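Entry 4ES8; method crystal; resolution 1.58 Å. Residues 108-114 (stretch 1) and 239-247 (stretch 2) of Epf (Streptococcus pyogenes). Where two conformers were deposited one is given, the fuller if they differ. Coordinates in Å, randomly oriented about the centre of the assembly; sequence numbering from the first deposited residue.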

# COMPACT_ATOMS: atom_id res chain seq x y z
N LEU A 108 2.21 1.18 6.06
CA LEU A 108 2.10 -0.06 5.29
C LEU A 108 3.17 -1.06 5.76
O LEU A 108 4.15 -0.66 6.41
CB LEU A 108 2.25 0.22 3.77
CG LEU A 108 1.32 1.32 3.19
CD1 LEU A 108 1.54 1.47 1.70
CD2 LEU A 108 -0.15 1.02 3.50
N ILE A 109 2.96 -2.34 5.46
CA ILE A 109 3.91 -3.39 5.80
C ILE A 109 4.86 -3.58 4.64
O ILE A 109 4.44 -3.58 3.48
CB ILE A 109 3.17 -4.71 6.15
CG1 ILE A 109 2.35 -4.50 7.45
CG2 ILE A 109 4.15 -5.90 6.33
CD1 ILE A 109 1.31 -5.61 7.70
N LYS A 110 6.16 -3.77 4.95
CA LYS A 110 7.17 -4.01 3.91
C LYS A 110 6.85 -5.30 3.17
O LYS A 110 6.52 -6.31 3.79
CB LYS A 110 8.55 -4.13 4.57
CG LYS A 110 9.70 -4.31 3.56
CD LYS A 110 11.09 -4.36 4.23
CE LYS A 110 11.35 -5.67 4.95
NZ LYS A 110 12.76 -5.75 5.44
N ASP A 111 6.95 -5.26 1.83
CA ASP A 111 6.81 -6.42 0.96
C ASP A 111 5.38 -7.00 0.94
O ASP A 111 5.20 -8.17 0.64
CB ASP A 111 7.85 -7.50 1.35
CG ASP A 111 8.14 -8.55 0.30
OD1 ASP A 111 8.23 -8.19 -0.89
OD2 ASP A 111 8.33 -9.72 0.69
N HIS A 112 4.37 -6.17 1.22
CA HIS A 112 2.97 -6.54 1.07
C HIS A 112 2.48 -5.92 -0.24
O HIS A 112 3.11 -4.98 -0.76
CB HIS A 112 2.15 -6.04 2.28
CG HIS A 112 2.01 -7.04 3.40
ND1 HIS A 112 0.83 -7.12 4.13
CD2 HIS A 112 2.90 -7.94 3.90
CE1 HIS A 112 1.04 -8.04 5.06
NE2 HIS A 112 2.28 -8.55 4.97
N ASP A 113 1.38 -6.45 -0.78
CA ASP A 113 0.76 -5.99 -2.01
C ASP A 113 -0.46 -5.16 -1.68
O ASP A 113 -1.24 -5.54 -0.79
CB ASP A 113 0.38 -7.19 -2.88
CG ASP A 113 1.58 -7.95 -3.39
OD1 ASP A 113 2.53 -7.32 -3.82
OD2 ASP A 113 1.58 -9.18 -3.29
N TYR A 114 -0.64 -4.02 -2.40
CA TYR A 114 -1.75 -3.12 -2.13
C TYR A 114 -2.50 -2.79 -3.41
O TYR A 114 -1.93 -2.87 -4.51
CB TYR A 114 -1.26 -1.84 -1.45
CG TYR A 114 -0.70 -2.11 -0.07
CD1 TYR A 114 -1.54 -2.17 1.04
CD2 TYR A 114 0.65 -2.41 0.12
CE1 TYR A 114 -1.05 -2.48 2.31
CE2 TYR A 114 1.15 -2.73 1.38
CZ TYR A 114 0.30 -2.77 2.47
OH TYR A 114 0.80 -3.09 3.71
N ASP A 239 4.47 -18.30 -3.73
CA ASP A 239 4.49 -18.42 -5.18
C ASP A 239 4.71 -17.07 -5.86
O ASP A 239 5.31 -17.00 -6.94
CB ASP A 239 3.17 -19.01 -5.68
CG ASP A 239 3.04 -20.52 -5.45
OD1 ASP A 239 4.02 -21.14 -5.03
OD2 ASP A 239 1.94 -21.05 -5.70
N ASP A 240 4.23 -15.95 -5.23
CA ASP A 240 4.38 -14.65 -5.92
C ASP A 240 5.61 -13.82 -5.43
O ASP A 240 5.69 -12.60 -5.68
CB ASP A 240 3.09 -13.84 -5.85
CG ASP A 240 2.65 -13.42 -4.48
OD1 ASP A 240 3.49 -13.44 -3.55
OD2 ASP A 240 1.47 -13.04 -4.33
N GLY A 241 6.58 -14.48 -4.82
CA GLY A 241 7.85 -13.83 -4.49
C GLY A 241 7.94 -13.06 -3.19
O GLY A 241 8.98 -12.45 -2.95
N ARG A 242 6.89 -13.10 -2.35
CA ARG A 242 6.93 -12.48 -1.01
C ARG A 242 8.05 -13.10 -0.20
O ARG A 242 8.19 -14.33 -0.21
CB ARG A 242 5.64 -12.78 -0.22
CG ARG A 242 4.40 -11.97 -0.46
CD ARG A 242 3.37 -12.44 0.58
NE ARG A 242 3.62 -11.94 1.94
CZ ARG A 242 2.92 -12.31 3.01
NH1 ARG A 242 1.92 -13.17 2.90
NH2 ARG A 242 3.20 -11.79 4.21
N THR A 243 8.80 -12.30 0.56
CA THR A 243 9.83 -12.83 1.45
C THR A 243 9.55 -12.36 2.89
O THR A 243 10.07 -12.98 3.83
CB THR A 243 11.24 -12.47 0.99
OG1 THR A 243 11.42 -11.05 1.02
CG2 THR A 243 11.58 -13.05 -0.40
N ASN A 244 8.72 -11.31 3.07
CA ASN A 244 8.34 -10.90 4.43
C ASN A 244 6.99 -11.51 4.73
O ASN A 244 5.98 -11.03 4.22
CB ASN A 244 8.29 -9.36 4.60
CG ASN A 244 7.87 -8.96 6.00
OD1 ASN A 244 7.96 -9.75 6.95
ND2 ASN A 244 7.41 -7.72 6.20
N PHE A 245 6.97 -12.57 5.56
CA PHE A 245 5.71 -13.26 5.84
C PHE A 245 4.94 -12.63 6.99
O PHE A 245 3.91 -13.18 7.40
CB PHE A 245 5.95 -14.75 6.05
CG PHE A 245 6.54 -15.38 4.81
CD1 PHE A 245 5.92 -15.24 3.58
CD2 PHE A 245 7.72 -16.11 4.89
CE1 PHE A 245 6.47 -15.83 2.43
CE2 PHE A 245 8.27 -16.70 3.73
CZ PHE A 245 7.64 -16.55 2.52
N GLU A 246 5.39 -11.44 7.45
CA GLU A 246 4.72 -10.67 8.50
C GLU A 246 3.21 -10.60 8.30
O GLU A 246 2.74 -10.28 7.19
CB GLU A 246 5.30 -9.25 8.48
CG GLU A 246 4.77 -8.33 9.55
CD GLU A 246 5.43 -6.97 9.58
OE1 GLU A 246 6.34 -6.70 8.75
OE2 GLU A 246 5.00 -6.14 10.41
N GLY A 247 2.47 -10.85 9.37
CA GLY A 247 1.02 -10.73 9.33
C GLY A 247 0.28 -12.01 9.00
O GLY A 247 -0.95 -12.05 9.14
O HOH W 1 6.98 -4.24 7.77
O HOH W 2 9.77 -9.86 -2.14
O HOH W 3 0.69 -11.39 -2.56

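Polar side chains reading backbone hold this contact, which buries 413 Å² between two largely irregular segments. A type II turn from I109 to H112 shapes the middle of the first stretch, and D111, at phi 68°, points its CB toward the partner. With chi1 at -161° (t), its carboxylate reaches the backbone of the second stretch at T243 and N244, where D111 OD2 accepts two successive amides, T243 N at 2.6 Å and N244 N at 2.9 Å. Aspartate suits the place because its carboxylate, one carbon beyond CB, can accept both N-H groups on one oxygen and leave the other for water. Its OD1 receives a water that also donates to G241 O.

N244 returns the grip. With chi1 at 178° (t), N244 donates from ND2 to K110 O at 2.9 Å and to E246 OE1 at 2.9 Å, while N244 OD1 accepts E246 N at 3.1 Å. An amide, donor and acceptor at once, thus ties the turn to its own loop. The t,t chain of E246 brings OE1 to that ND2 and to a water bound by K110 N; I109 CG2 packs 3.4 Å from E246 OE1.

H112 sits off-rotamer, chi1 -93°, its CB sideways but its ring end nearer, so H112 NE2 donates to E246 O at 2.9 Å at the ring edge, near its plane. R242 bends at chi3 (75°, p), and R242 NH2 donates to N244 O at 2.9 Å, bracing the loop from within.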